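Local coordinates for alanine racemase (Acinetobacter baumannii, PDB 4QHR), which is a dimeric enzyme of the alanine racemase family, whose chain joins an N-terminal TIM-type barrel to a C-terminal domain rich in beta strands, at residues A[86-91]-A[109-114]; A[79-84]-A[95-100]; A[119-124]-A[151-156]; A[139-144]-A[182-187]. One frame throughout, in Å; residues are numbered along the deposited sequence.

All four contacts lie in the N-terminal barrel. Interaction 1 joins helix 87-92 to helices 102-110 and 112-117 on the outside. Interaction 2, its centre about 10 Å away, sets the loop after strand 75-77 against strand 95-99. Interaction 3 pairs strands 122-125 and 154-157, the first of which neighbours strand 95-99. Interaction 4, about 12 Å between centres from interaction 3, packs helix 139-149 against the end of helix 168-184. Along the chain, the segments of 1 and 2 alternate, as do those of 3 and 4, while the first pair closes before the second opens. Successive strand-helix units of one barrel wall are thus covered, from sheet to outer layer.

Interaction 1 (A[86-91]-A[109-114]); sequences EMPVAI and IKHKQA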
loop_
_atom_site.group_PDB
_atom_site.type_symbol
_atom_site.label_atom_id
_atom_site.label_comp_id
_atom_site.label_asym_id
_atom_site.label_seq_id
_atom_site.Cartn_x
_atom_site.Cartn_y
_atom_site.Cartn_z
ATOM N N GLU A 86 -14.402 -19.154 16.562
ATOM C CA GLU A 86 -13.821 -17.977 17.222
ATOM C C GLU A 86 -14.427 -17.673 18.557
ATOM O O GLU A 86 -13.793 -16.991 19.363
ATOM C CB GLU A 86 -13.936 -16.722 16.338
ATOM C CG GLU A 86 -13.279 -16.819 14.963
ATOM C CD GLU A 86 -13.599 -15.582 14.126
ATOM O OE1 GLU A 86 -13.597 -14.480 14.710
ATOM O OE2 GLU A 86 -13.839 -15.688 12.920
ATOM N N MET A 87 -15.650 -18.143 18.827
ATOM C CA MET A 87 -16.313 -17.834 20.087
ATOM C C MET A 87 -15.541 -18.217 21.365
ATOM O O MET A 87 -15.450 -17.373 22.267
ATOM C CB MET A 87 -17.748 -18.426 20.141
ATOM C CG MET A 87 -18.718 -17.711 19.191
ATOM S SD MET A 87 -18.883 -15.935 19.498
ATOM C CE MET A 87 -19.547 -15.981 21.143
ATOM N N PRO A 88 -15.004 -19.442 21.448
ATOM C CA PRO A 88 -14.268 -19.823 22.682
ATOM C C PRO A 88 -13.067 -18.948 22.913
ATOM O O PRO A 88 -12.750 -18.625 24.073
ATOM C CB PRO A 88 -13.844 -21.287 22.431
ATOM C CG PRO A 88 -14.790 -21.801 21.414
ATOM C CD PRO A 88 -15.189 -20.608 20.548
ATOM N N VAL A 89 -12.401 -18.547 21.819
ATOM C CA VAL A 89 -11.183 -17.708 21.891
ATOM C C VAL A 89 -11.524 -16.286 22.343
ATOM O O VAL A 89 -10.917 -15.751 23.269
ATOM C CB VAL A 89 -10.456 -17.620 20.536
ATOM C CG1 VAL A 89 -9.197 -16.778 20.645
ATOM C CG2 VAL A 89 -10.114 -19.021 20.003
ATOM N N ALA A 90 -12.532 -15.705 21.710
ATOM C CA ALA A 90 -13.074 -14.426 22.130
ATOM C C ALA A 90 -13.439 -14.393 23.600
ATOM O O ALA A 90 -13.079 -13.471 24.308
ATOM C CB ALA A 90 -14.291 -14.040 21.272
ATOM N N ILE A 91 -14.150 -15.401 24.072
ATOM C CA ILE A 91 -14.545 -15.459 25.455
ATOM C C ILE A 91 -13.329 -15.555 26.394
ATOM O O ILE A 91 -13.262 -14.850 27.418
ATOM C CB ILE A 91 -15.533 -16.605 25.657
ATOM C CG1 ILE A 91 -16.891 -16.263 25.007
ATOM C CG2 ILE A 91 -15.716 -16.916 27.096
ATOM C CD1 ILE A 91 -17.718 -17.528 24.737
ATOM N N ILE A 109 -25.818 -17.046 21.556
ATOM C CA ILE A 109 -26.743 -17.752 22.487
ATOM C C ILE A 109 -26.215 -19.131 22.831
ATOM O O ILE A 109 -26.237 -19.549 23.980
ATOM C CB ILE A 109 -28.145 -17.921 21.862
ATOM C CG1 ILE A 109 -28.830 -16.578 21.695
ATOM C CG2 ILE A 109 -29.004 -18.922 22.684
ATOM C CD1 ILE A 109 -29.061 -15.799 22.950
ATOM N N LYS A 110 -25.734 -19.826 21.827
ATOM C CA LYS A 110 -25.075 -21.088 22.027
ATOM C C LYS A 110 -23.999 -21.024 23.095
ATOM O O LYS A 110 -23.911 -21.958 23.886
ATOM C CB LYS A 110 -24.493 -21.611 20.722
ATOM C CG LYS A 110 -23.876 -23.002 20.795
ATOM C CD LYS A 110 -24.180 -23.853 19.552
ATOM C CE LYS A 110 -23.465 -25.211 19.604
ATOM N NZ LYS A 110 -22.022 -25.138 19.212
ATOM N N HIS A 111 -23.181 -19.960 23.114
ATOM C CA HIS A 111 -22.113 -19.792 24.108
ATOM C C HIS A 111 -22.453 -18.798 25.230
ATOM O O HIS A 111 -21.564 -18.266 25.873
ATOM C CB HIS A 111 -20.815 -19.347 23.425
ATOM C CG HIS A 111 -20.286 -20.354 22.460
ATOM N ND1 HIS A 111 -20.718 -20.417 21.156
ATOM C CD2 HIS A 111 -19.411 -21.370 22.620
ATOM C CE1 HIS A 111 -20.109 -21.416 20.541
ATOM N NE2 HIS A 111 -19.305 -22.003 21.405
ATOM N N LYS A 112 -23.727 -18.620 25.521
ATOM C CA LYS A 112 -24.138 -17.556 26.427
ATOM C C LYS A 112 -23.584 -17.676 27.851
ATOM O O LYS A 112 -23.171 -16.691 28.429
ATOM C CB LYS A 112 -25.662 -17.430 26.438
ATOM C CG LYS A 112 -26.388 -18.466 27.267
ATOM C CD LYS A 112 -27.878 -18.256 27.159
ATOM C CE LYS A 112 -28.669 -19.396 27.780
ATOM N NZ LYS A 112 -29.895 -19.637 26.945
ATOM N N GLN A 113 -23.555 -18.876 28.425
ATOM C CA GLN A 113 -23.141 -18.961 29.839
ATOM C C GLN A 113 -21.689 -18.507 30.068
ATOM O O GLN A 113 -21.448 -17.638 30.915
ATOM C CB GLN A 113 -23.481 -20.315 30.452
ATOM C CG GLN A 113 -24.971 -20.297 30.881
ATOM C CD GLN A 113 -25.635 -21.648 31.079
ATOM O OE1 GLN A 113 -26.864 -21.713 31.204
ATOM N NE2 GLN A 113 -24.855 -22.733 31.098
ATOM N N ALA A 114 -20.760 -19.034 29.285
ATOM C CA ALA A 114 -19.356 -18.630 29.387
ATOM C C ALA A 114 -19.137 -17.127 29.049
ATOM O O ALA A 114 -18.424 -16.419 29.734
ATOM C CB ALA A 114 -18.511 -19.509 28.486
#
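Met-87 sets its CB over one face of the His-111 imidazole, 3.7 Å above the ring plane and over its centre. The line from Met-87 CB to the centroid of the His-111 ring leans only 13° from the ring normal, which meets the definition of a CH-pi contact. Two further side chains come at the histidine obliquely: Pro-88 CD stands 4.4 Å from His-111 NE2, and Ile-91 CD1 lies 3.8 Å from His-111 CB, at the root of the ring. The CB of His-111 points toward helix 87-92, and CG lies anti to the carbonyl carbon (chi1 -63°), while ND1 is hydrogen-bonded to Trp-107 O, in the last turn of helix 102-110, which would restrain the ring's rotation. The second branch of Ile-91 serves another partner: CG2 is 4.1 Å from Ala-114 CB and 3.8 Å from Ala-114 O. Between the two segments the evidence is therefore of apolar and CH-pi contact, over 220 Å² of buried surface. His-111 is both the first residue to leave helix 102-110 and the N-cap of helix 112-117, so the histidine marks the break between the two helices. Around it, Tyr-115 of helix 112-117 touches Met-87 and Ile-91, and helix 87-92 packs on Phe-95 and Cys-97 of strand 95-99 through Ala-90 and on the two following helices through Met-87 and Ile-91.

Interaction 2 (A[79-84]-A[95-100]); sequences EGVFSE and FECVIH
Gly-80 and Val-98 bring their backbones together, with the two CA atoms 4.3 Å apart and Gly-80 CA only 2.9 Å from Val-98 O. The approach rests on Gly-80, which takes a positive phi (69°, psi -158°) and has no CB to obstruct the carbonyl. Water links the loop to the strand: water 2 accepts from Val-81 N at 2.8 Å and donates to Val-98 O at 2.9 Å. A second bridge lies at the His-100 end of the contact, where water 1 donates to Glu-79 O at 3.1 Å and is hydrogen-bonded to His-100 NE2 at 2.7 Å. His-100 CG sits between the backbone N and the carbonyl carbon (chi1 62°), and the ring turns its edge to the loop, with Glu-79 O near the ring plane and 3.3 Å from His-100 CD2. On the apolar side, Val-81 CG1 meets Cys-97 SG at 4.0 Å, while Val-98 covers the Glu-79 to Gly-80 peptide with CB and CG1. Gln-104 ties both segments together: its NE2 bonds Glu-79 O and Val-81 O, and its OE1 takes the N-H of His-100. In the second subunit, Asp-303 packs on Glu-79 and Ile-241 on His-100. The loop follows strand 75-77, which is hydrogen-bonded to strand 95-99, and His-100 follows directly after the latter, so the contact belongs to the carboxyl ends of adjacent parallel strands, the rim of a TIM-type barrel where active sites of this fold are found.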
loop_
_atom_site.group_PDB
_atom_site.type_symbol
_atom_site.label_atom_id
_atom_site.label_comp_id
_atom_site.label_asym_id
_atom_site.label_seq_id
_atom_site.Cartn_x
_atom_site.Cartn_y
_atom_site.Cartn_z
ATOM N N GLU A 79 -16.853 -6.248 14.036
ATOM C CA GLU A 79 -17.655 -6.960 13.071
ATOM C C GLU A 79 -18.066 -8.287 13.625
ATOM O O GLU A 79 -18.615 -9.089 12.897
ATOM C CB GLU A 79 -16.849 -7.211 11.811
ATOM C CG GLU A 79 -16.334 -5.967 11.135
ATOM C CD GLU A 79 -15.646 -6.273 9.767
ATOM O OE1 GLU A 79 -15.829 -7.386 9.184
ATOM O OE2 GLU A 79 -14.908 -5.380 9.251
ATOM N N GLY A 80 -17.775 -8.523 14.913
ATOM C CA GLY A 80 -18.078 -9.819 15.544
ATOM C C GLY A 80 -17.220 -10.954 15.017
ATOM O O GLY A 80 -16.142 -10.719 14.467
ATOM N N VAL A 81 -17.695 -12.185 15.168
ATOM C CA VAL A 81 -16.922 -13.352 14.706
ATOM C C VAL A 81 -17.386 -13.772 13.310
ATOM O O VAL A 81 -18.580 -13.610 12.958
ATOM C CB VAL A 81 -16.953 -14.506 15.700
ATOM C CG1 VAL A 81 -16.419 -14.015 17.052
ATOM C CG2 VAL A 81 -18.332 -15.103 15.840
ATOM N N PHE A 82 -16.437 -14.338 12.563
ATOM C CA PHE A 82 -16.647 -14.782 11.190
ATOM C C PHE A 82 -16.935 -16.288 11.114
ATOM O O PHE A 82 -17.528 -16.757 10.158
ATOM C CB PHE A 82 -15.425 -14.369 10.307
ATOM C CG PHE A 82 -15.162 -12.895 10.333
ATOM C CD1 PHE A 82 -14.374 -12.351 11.322
ATOM C CD2 PHE A 82 -15.779 -12.026 9.401
ATOM C CE1 PHE A 82 -14.167 -10.983 11.384
ATOM C CE2 PHE A 82 -15.557 -10.669 9.435
ATOM C CZ PHE A 82 -14.749 -10.135 10.424
ATOM N N SER A 83 -16.532 -17.040 12.114
ATOM C CA SER A 83 -16.827 -18.466 12.191
ATOM C C SER A 83 -17.096 -18.793 13.655
ATOM O O SER A 83 -16.527 -18.142 14.575
ATOM C CB SER A 83 -15.667 -19.297 11.573
ATOM O OG SER A 83 -14.449 -19.141 12.303
ATOM N N GLU A 84 -17.912 -19.822 13.911
ATOM C CA GLU A 84 -18.276 -20.150 15.310
ATOM C C GLU A 84 -17.069 -20.492 16.182
ATOM O O GLU A 84 -17.030 -20.142 17.375
ATOM C CB GLU A 84 -19.295 -21.277 15.395
ATOM C CG GLU A 84 -19.837 -21.445 16.802
ATOM C CD GLU A 84 -20.636 -22.701 16.956
ATOM O OE1 GLU A 84 -21.143 -23.228 15.926
ATOM O OE2 GLU A 84 -20.759 -23.153 18.120
ATOM N N PHE A 95 -12.844 -10.671 24.749
ATOM C CA PHE A 95 -13.166 -9.817 23.617
ATOM C C PHE A 95 -14.690 -9.710 23.502
ATOM O O PHE A 95 -15.387 -10.715 23.307
ATOM C CB PHE A 95 -12.648 -10.435 22.315
ATOM C CG PHE A 95 -11.166 -10.534 22.187
ATOM C CD1 PHE A 95 -10.317 -9.837 22.964
ATOM C CD2 PHE A 95 -10.637 -11.326 21.208
ATOM C CE1 PHE A 95 -8.969 -9.940 22.818
ATOM C CE2 PHE A 95 -9.269 -11.435 21.035
ATOM C CZ PHE A 95 -8.445 -10.738 21.839
ATOM N N GLU A 96 -15.243 -8.510 23.611
ATOM C CA GLU A 96 -16.656 -8.350 23.450
ATOM C C GLU A 96 -16.945 -8.372 21.948
ATOM O O GLU A 96 -16.172 -7.826 21.167
ATOM C CB GLU A 96 -17.123 -7.040 24.054
ATOM C CG GLU A 96 -16.931 -7.017 25.562
ATOM C CD GLU A 96 -17.483 -5.791 26.214
ATOM O OE1 GLU A 96 -17.671 -4.764 25.517
ATOM O OE2 GLU A 96 -17.786 -5.898 27.422
ATOM N N CYS A 97 -18.073 -8.958 21.585
ATOM C CA CYS A 97 -18.441 -9.130 20.199
ATOM C C CYS A 97 -19.575 -8.251 19.791
ATOM O O CYS A 97 -20.589 -8.182 20.481
ATOM C CB CYS A 97 -18.870 -10.573 19.924
ATOM S SG CYS A 97 -17.527 -11.730 20.142
ATOM N N VAL A 98 -19.395 -7.601 18.647
ATOM C CA VAL A 98 -20.500 -7.096 17.900
ATOM C C VAL A 98 -21.256 -8.285 17.306
ATOM O O VAL A 98 -20.638 -9.252 16.842
ATOM C CB VAL A 98 -20.051 -6.166 16.763
ATOM C CG1 VAL A 98 -21.044 -6.166 15.623
ATOM C CG2 VAL A 98 -19.890 -4.761 17.299
ATOM N N ILE A 99 -22.587 -8.238 17.323
ATOM C CA ILE A 99 -23.360 -9.102 16.453
ATOM C C ILE A 99 -24.148 -8.225 15.471
ATOM O O ILE A 99 -24.680 -7.165 15.822
ATOM C CB ILE A 99 -24.294 -10.108 17.210
ATOM C CG1 ILE A 99 -25.410 -9.408 17.963
ATOM C CG2 ILE A 99 -23.477 -11.032 18.104
ATOM C CD1 ILE A 99 -26.530 -10.333 18.414
ATOM N N HIS A 100 -24.185 -8.660 14.225
ATOM C CA HIS A 100 -24.846 -7.883 13.180
ATOM C C HIS A 100 -25.818 -8.728 12.322
ATOM O O HIS A 100 -26.516 -8.168 11.503
ATOM C CB HIS A 100 -23.825 -7.130 12.302
ATOM C CG HIS A 100 -22.899 -8.039 11.564
ATOM N ND1 HIS A 100 -23.286 -8.726 10.432
ATOM C CD2 HIS A 100 -21.614 -8.394 11.813
ATOM C CE1 HIS A 100 -22.270 -9.453 10.007
ATOM N NE2 HIS A 100 -21.256 -9.301 10.849
HETATM O O HOH W 1 -18.965 -10.650 10.232
HETATM O O HOH W 2 -20.106 -12.051 16.657
#

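Interaction 3 (A[119-124]-A[151-156]); sequences GLKVWV and GFTCVL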
loop_
_atom_site.group_PDB
_atom_site.type_symbol
_atom_site.label_atom_id
_atom_site.label_comp_id
_atom_site.label_asym_id
_atom_site.label_seq_id
_atom_site.Cartn_x
_atom_site.Cartn_y
_atom_site.Cartn_z
ATOM N N GLY A 119 -18.232 -11.616 31.876
ATOM C CA GLY A 119 -18.541 -10.239 32.100
ATOM C C GLY A 119 -18.620 -9.453 30.822
ATOM O O GLY A 119 -18.476 -8.252 30.852
ATOM N N LEU A 120 -18.858 -10.127 29.700
ATOM C CA LEU A 120 -18.689 -9.487 28.374
ATOM C C LEU A 120 -20.019 -8.978 27.912
ATOM O O LEU A 120 -21.016 -9.737 27.925
ATOM C CB LEU A 120 -18.132 -10.481 27.343
ATOM C CG LEU A 120 -16.746 -11.034 27.689
ATOM C CD1 LEU A 120 -16.416 -12.219 26.752
ATOM C CD2 LEU A 120 -15.666 -9.966 27.604
ATOM N N LYS A 121 -20.036 -7.728 27.462
ATOM C CA LYS A 121 -21.216 -7.173 26.842
ATOM C C LYS A 121 -21.280 -7.623 25.423
ATOM O O LYS A 121 -20.269 -8.055 24.830
ATOM C CB LYS A 121 -21.253 -5.638 26.895
ATOM C CG LYS A 121 -21.020 -5.046 28.292
ATOM C CD LYS A 121 -20.943 -3.522 28.334
ATOM C CE LYS A 121 -19.805 -2.929 27.555
ATOM N NZ LYS A 121 -18.437 -3.184 28.125
ATOM N N VAL A 122 -22.469 -7.532 24.851
ATOM C CA VAL A 122 -22.653 -7.826 23.441
ATOM C C VAL A 122 -23.055 -6.510 22.793
ATOM O O VAL A 122 -23.944 -5.786 23.314
ATOM C CB VAL A 122 -23.663 -8.957 23.198
ATOM C CG1 VAL A 122 -24.923 -8.736 23.953
ATOM C CG2 VAL A 122 -23.973 -9.114 21.706
ATOM N N TRP A 123 -22.379 -6.177 21.708
ATOM C CA TRP A 123 -22.650 -4.958 20.954
ATOM C C TRP A 123 -23.604 -5.302 19.797
ATOM O O TRP A 123 -23.282 -6.118 18.956
ATOM C CB TRP A 123 -21.350 -4.302 20.470
ATOM C CG TRP A 123 -20.456 -3.863 21.574
ATOM C CD1 TRP A 123 -19.905 -4.663 22.547
ATOM C CD2 TRP A 123 -19.940 -2.555 21.799
ATOM N NE1 TRP A 123 -19.124 -3.906 23.387
ATOM C CE2 TRP A 123 -19.113 -2.617 22.940
ATOM C CE3 TRP A 123 -20.102 -1.327 21.142
ATOM C CZ2 TRP A 123 -18.461 -1.497 23.452
ATOM C CZ3 TRP A 123 -19.480 -0.220 21.629
ATOM C CH2 TRP A 123 -18.642 -0.296 22.770
ATOM N N VAL A 124 -24.799 -4.728 19.802
ATOM C CA VAL A 124 -25.832 -5.108 18.825
ATOM C C VAL A 124 -25.898 -3.997 17.810
ATOM O O VAL A 124 -26.297 -2.861 18.124
ATOM C CB VAL A 124 -27.192 -5.354 19.493
ATOM C CG1 VAL A 124 -28.196 -5.799 18.455
ATOM C CG2 VAL A 124 -27.071 -6.391 20.614
ATOM N N GLY A 151 -29.959 -12.877 29.741
ATOM C CA GLY A 151 -28.983 -12.491 30.754
ATOM C C GLY A 151 -27.825 -11.609 30.268
ATOM O O GLY A 151 -26.908 -11.302 31.057
ATOM N N PHE A 152 -27.882 -11.151 29.022
ATOM C CA PHE A 152 -26.833 -10.320 28.459
ATOM C C PHE A 152 -26.983 -8.845 28.808
ATOM O O PHE A 152 -28.086 -8.316 28.936
ATOM C CB PHE A 152 -26.769 -10.411 26.933
ATOM C CG PHE A 152 -26.299 -11.725 26.392
ATOM C CD1 PHE A 152 -24.931 -11.974 26.180
ATOM C CD2 PHE A 152 -27.184 -12.708 26.076
ATOM C CE1 PHE A 152 -24.501 -13.184 25.643
ATOM C CE2 PHE A 152 -26.752 -13.918 25.526
ATOM C CZ PHE A 152 -25.406 -14.152 25.336
ATOM N N THR A 153 -25.842 -8.173 28.893
ATOM C CA THR A 153 -25.799 -6.723 28.929
ATOM C C THR A 153 -25.422 -6.305 27.519
ATOM O O THR A 153 -24.377 -6.748 26.965
ATOM C CB THR A 153 -24.780 -6.189 29.948
ATOM O OG1 THR A 153 -25.209 -6.536 31.281
ATOM C CG2 THR A 153 -24.601 -4.669 29.850
ATOM N N CYS A 154 -26.272 -5.473 26.946
ATOM C CA CYS A 154 -26.162 -5.046 25.547
ATOM C C CYS A 154 -25.622 -3.635 25.374
ATOM O O CYS A 154 -25.744 -2.765 26.280
ATOM C CB CYS A 154 -27.550 -5.047 24.889
ATOM S SG CYS A 154 -28.292 -6.648 24.759
ATOM N N VAL A 155 -25.046 -3.372 24.207
ATOM C CA VAL A 155 -24.736 -2.003 23.796
ATOM C C VAL A 155 -25.355 -1.802 22.433
ATOM O O VAL A 155 -25.002 -2.522 21.525
ATOM C CB VAL A 155 -23.223 -1.743 23.685
ATOM C CG1 VAL A 155 -22.966 -0.324 23.224
ATOM C CG2 VAL A 155 -22.530 -2.041 24.984
ATOM N N LEU A 156 -26.257 -0.866 22.286
ATOM C CA LEU A 156 -26.809 -0.497 20.990
ATOM C C LEU A 156 -25.745 0.264 20.240
ATOM O O LEU A 156 -25.296 1.343 20.699
ATOM C CB LEU A 156 -28.040 0.377 21.149
ATOM C CG LEU A 156 -28.708 0.897 19.870
ATOM C CD1 LEU A 156 -29.159 -0.267 18.995
ATOM C CD2 LEU A 156 -29.909 1.756 20.265
HETATM O O HOH W 3 -23.409 -9.653 29.129
#
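Val-122 and Val-124 are hydrogen-bonded to segment 151-156 in parallel register, joining the two strands of a beta-alpha-beta unit in the barrel wall. Val-122 N donates to Thr-153 O at 3.0 Å and Val-124 N to Val-155 O at 2.8 Å, both nearly along the C=O axis. Val-155 N returns a bond to Val-122 O at 2.8 Å, tilted 18° from the carbonyl plane. The short strand axes diverge by 28°, consistent with barrel twist. On the sheet face carrying Trp-123 and Val-155, the two side chains lie side by side: Val-155 CG1 is 4.0 Å from the centroid of the six-membered ring of Trp-123, 22° off its normal, a CH-pi contact, with CE3 of the same indole 3.7 Å from CG1. The other valine branch, CG2, packs against CD and CE of Lys-121. The reverse face holds Val-122, whose CG1 meets Phe-152 CB at 3.9 Å and Cys-154 SG at 4.0 Å. Further out, Glu-96 takes both polar ends, forming a salt bridge with Lys-121 NZ and a hydrogen bond with Trp-123 NE1, while the ring of Tyr-207 meets the indole. Leu-147 of helix 139-149 covers Val-124, Phe-152 and Cys-154 from the helical side. Just before the strands begin, water 3 accepts from Thr-153 N and donates to Leu-120 O at 2.7 Å.

Interaction 4 (A[139-144]-A[182-187]); sequences EIIEVI and ETCDPI
Ile-187 reaches Ile-144 from just beyond a cis peptide, the bond between Asp-185 and Pro-186, placed directly after helix 168-184 ends. The turn is marked by a second feature, an Asx turn: Ile-187 N donates to Asp-185 OD1 at 2.9 Å, with an angle of 145° at the hydrogen and the anti lone pair of the carboxylate as acceptor, and the same OD1 forms a salt bridge with Lys-181 NZ. Ile-187 CG1 is anti to the backbone N (chi1 -167°), and from it CD1 extends to Ile-144 CG2, 3.8 Å away; the two isoleucine side chains cross at about a right angle. Cys-184 fills the place next to them, its SG 3.9 Å from Ile-144 CG2 and 4.0 Å from Ile-144 CD1, so one sulfur touches both branches. The same SG lies 4.2 Å from Ile-141 CG2, one turn earlier on the helix. These contacts belong to the outer helical layer of the TIM-type barrel, where helix 139-149 meets the C-terminal end of helix 168-184; their inner side is the sheet, since Ile-144 rests on Val-124 and Leu-156, and Ile-187 on Cys-154 and Leu-156. Lys-148 NZ, one turn after Ile-144, is hydrogen-bonded to both Cys-184 O and Pro-186 O, which ties helix 139-149 to the turn. At the other end of the contact, Ile-141 CD1 meets Thr-183 CG2 at 3.8 Å, the side chains again crossing near a right angle, while Thr-183 OG1 is hydrogen-bonded back to His-179 O within its own helix.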
loop_
_atom_site.group_PDB
_atom_site.type_symbol
_atom_site.label_atom_id
_atom_site.label_comp_id
_atom_site.label_asym_id
_atom_site.label_seq_id
_atom_site.Cartn_x
_atom_site.Cartn_y
_atom_site.Cartn_z
ATOM N N GLU A 139 -36.520 -5.699 13.578
ATOM C CA GLU A 139 -35.885 -6.935 14.027
ATOM C C GLU A 139 -34.893 -6.790 15.159
ATOM O O GLU A 139 -34.794 -7.667 15.997
ATOM C CB GLU A 139 -35.117 -7.596 12.898
ATOM N N ILE A 140 -34.148 -5.696 15.158
ATOM C CA ILE A 140 -33.162 -5.407 16.192
ATOM C C ILE A 140 -33.787 -5.331 17.585
ATOM O O ILE A 140 -33.157 -5.677 18.567
ATOM C CB ILE A 140 -32.338 -4.133 15.884
ATOM C CG1 ILE A 140 -31.067 -4.118 16.744
ATOM C CG2 ILE A 140 -33.103 -2.858 16.141
ATOM C CD1 ILE A 140 -30.019 -3.094 16.343
ATOM N N ILE A 141 -35.042 -4.911 17.664
ATOM C CA ILE A 141 -35.719 -4.787 18.963
ATOM C C ILE A 141 -35.945 -6.158 19.556
ATOM O O ILE A 141 -35.712 -6.359 20.733
ATOM C CB ILE A 141 -37.032 -3.989 18.861
ATOM C CG1 ILE A 141 -36.721 -2.574 18.415
ATOM C CG2 ILE A 141 -37.781 -3.994 20.210
ATOM C CD1 ILE A 141 -37.930 -1.814 17.914
ATOM N N GLU A 142 -36.325 -7.121 18.738
ATOM C CA GLU A 142 -36.559 -8.456 19.240
ATOM C C GLU A 142 -35.272 -9.105 19.649
ATOM O O GLU A 142 -35.254 -9.814 20.636
ATOM C CB GLU A 142 -37.316 -9.296 18.202
ATOM C CG GLU A 142 -38.635 -8.610 17.798
ATOM C CD GLU A 142 -39.488 -8.286 19.030
ATOM O OE1 GLU A 142 -39.817 -9.280 19.737
ATOM O OE2 GLU A 142 -39.815 -7.088 19.314
ATOM N N VAL A 143 -34.200 -8.854 18.880
ATOM C CA VAL A 143 -32.868 -9.383 19.184
ATOM C C VAL A 143 -32.464 -8.866 20.553
ATOM O O VAL A 143 -32.125 -9.617 21.404
ATOM C CB VAL A 143 -31.831 -8.968 18.115
ATOM C CG1 VAL A 143 -30.401 -9.274 18.552
ATOM C CG2 VAL A 143 -32.133 -9.665 16.792
ATOM N N ILE A 144 -32.512 -7.566 20.741
ATOM C CA ILE A 144 -32.144 -6.969 22.040
ATOM C C ILE A 144 -33.010 -7.499 23.199
ATOM O O ILE A 144 -32.469 -7.945 24.217
ATOM C CB ILE A 144 -32.159 -5.462 21.933
ATOM C CG1 ILE A 144 -30.994 -5.033 21.021
ATOM C CG2 ILE A 144 -32.016 -4.806 23.305
ATOM C CD1 ILE A 144 -30.996 -3.580 20.667
ATOM N N GLU A 182 -34.696 4.699 22.766
ATOM C CA GLU A 182 -35.934 4.901 23.543
ATOM C C GLU A 182 -36.673 3.611 23.735
ATOM O O GLU A 182 -37.017 3.238 24.857
ATOM C CB GLU A 182 -36.898 5.911 22.854
ATOM N N THR A 183 -36.913 2.913 22.645
ATOM C CA THR A 183 -37.621 1.624 22.687
ATOM C C THR A 183 -36.948 0.509 23.542
ATOM O O THR A 183 -37.648 -0.328 24.147
ATOM C CB THR A 183 -37.888 1.105 21.238
ATOM O OG1 THR A 183 -38.639 2.085 20.505
ATOM C CG2 THR A 183 -38.674 -0.126 21.261
ATOM N N CYS A 184 -35.617 0.501 23.595
ATOM C CA CYS A 184 -34.878 -0.546 24.293
ATOM C C CYS A 184 -34.262 -0.074 25.595
ATOM O O CYS A 184 -33.626 -0.859 26.288
ATOM C CB CYS A 184 -33.780 -1.127 23.371
ATOM S SG CYS A 184 -34.462 -2.075 21.967
ATOM N N ASP A 185 -34.443 1.183 25.955
ATOM C CA ASP A 185 -33.894 1.650 27.224
ATOM C C ASP A 185 -34.569 0.855 28.357
ATOM O O ASP A 185 -35.739 0.458 28.206
ATOM C CB ASP A 185 -34.118 3.139 27.417
ATOM C CG ASP A 185 -32.864 3.973 27.204
ATOM O OD1 ASP A 185 -31.752 3.531 27.549
ATOM O OD2 ASP A 185 -33.025 5.138 26.766
ATOM N N PRO A 186 -33.876 0.611 29.469
ATOM C CA PRO A 186 -32.515 1.085 29.707
ATOM C C PRO A 186 -31.455 0.273 28.933
ATOM O O PRO A 186 -31.434 -0.966 29.044
ATOM C CB PRO A 186 -32.349 0.885 31.221
ATOM C CG PRO A 186 -33.240 -0.300 31.557
ATOM C CD PRO A 186 -34.406 -0.189 30.598
ATOM N N ILE A 187 -30.576 0.960 28.199
ATOM C CA ILE A 187 -29.515 0.289 27.448
ATOM C C ILE A 187 -28.325 1.226 27.225
ATOM O O ILE A 187 -28.492 2.434 27.066
ATOM C CB ILE A 187 -30.075 -0.314 26.132
ATOM C CG1 ILE A 187 -29.102 -1.303 25.461
ATOM C CG2 ILE A 187 -30.544 0.745 25.117
ATOM C CD1 ILE A 187 -29.664 -1.913 24.190
#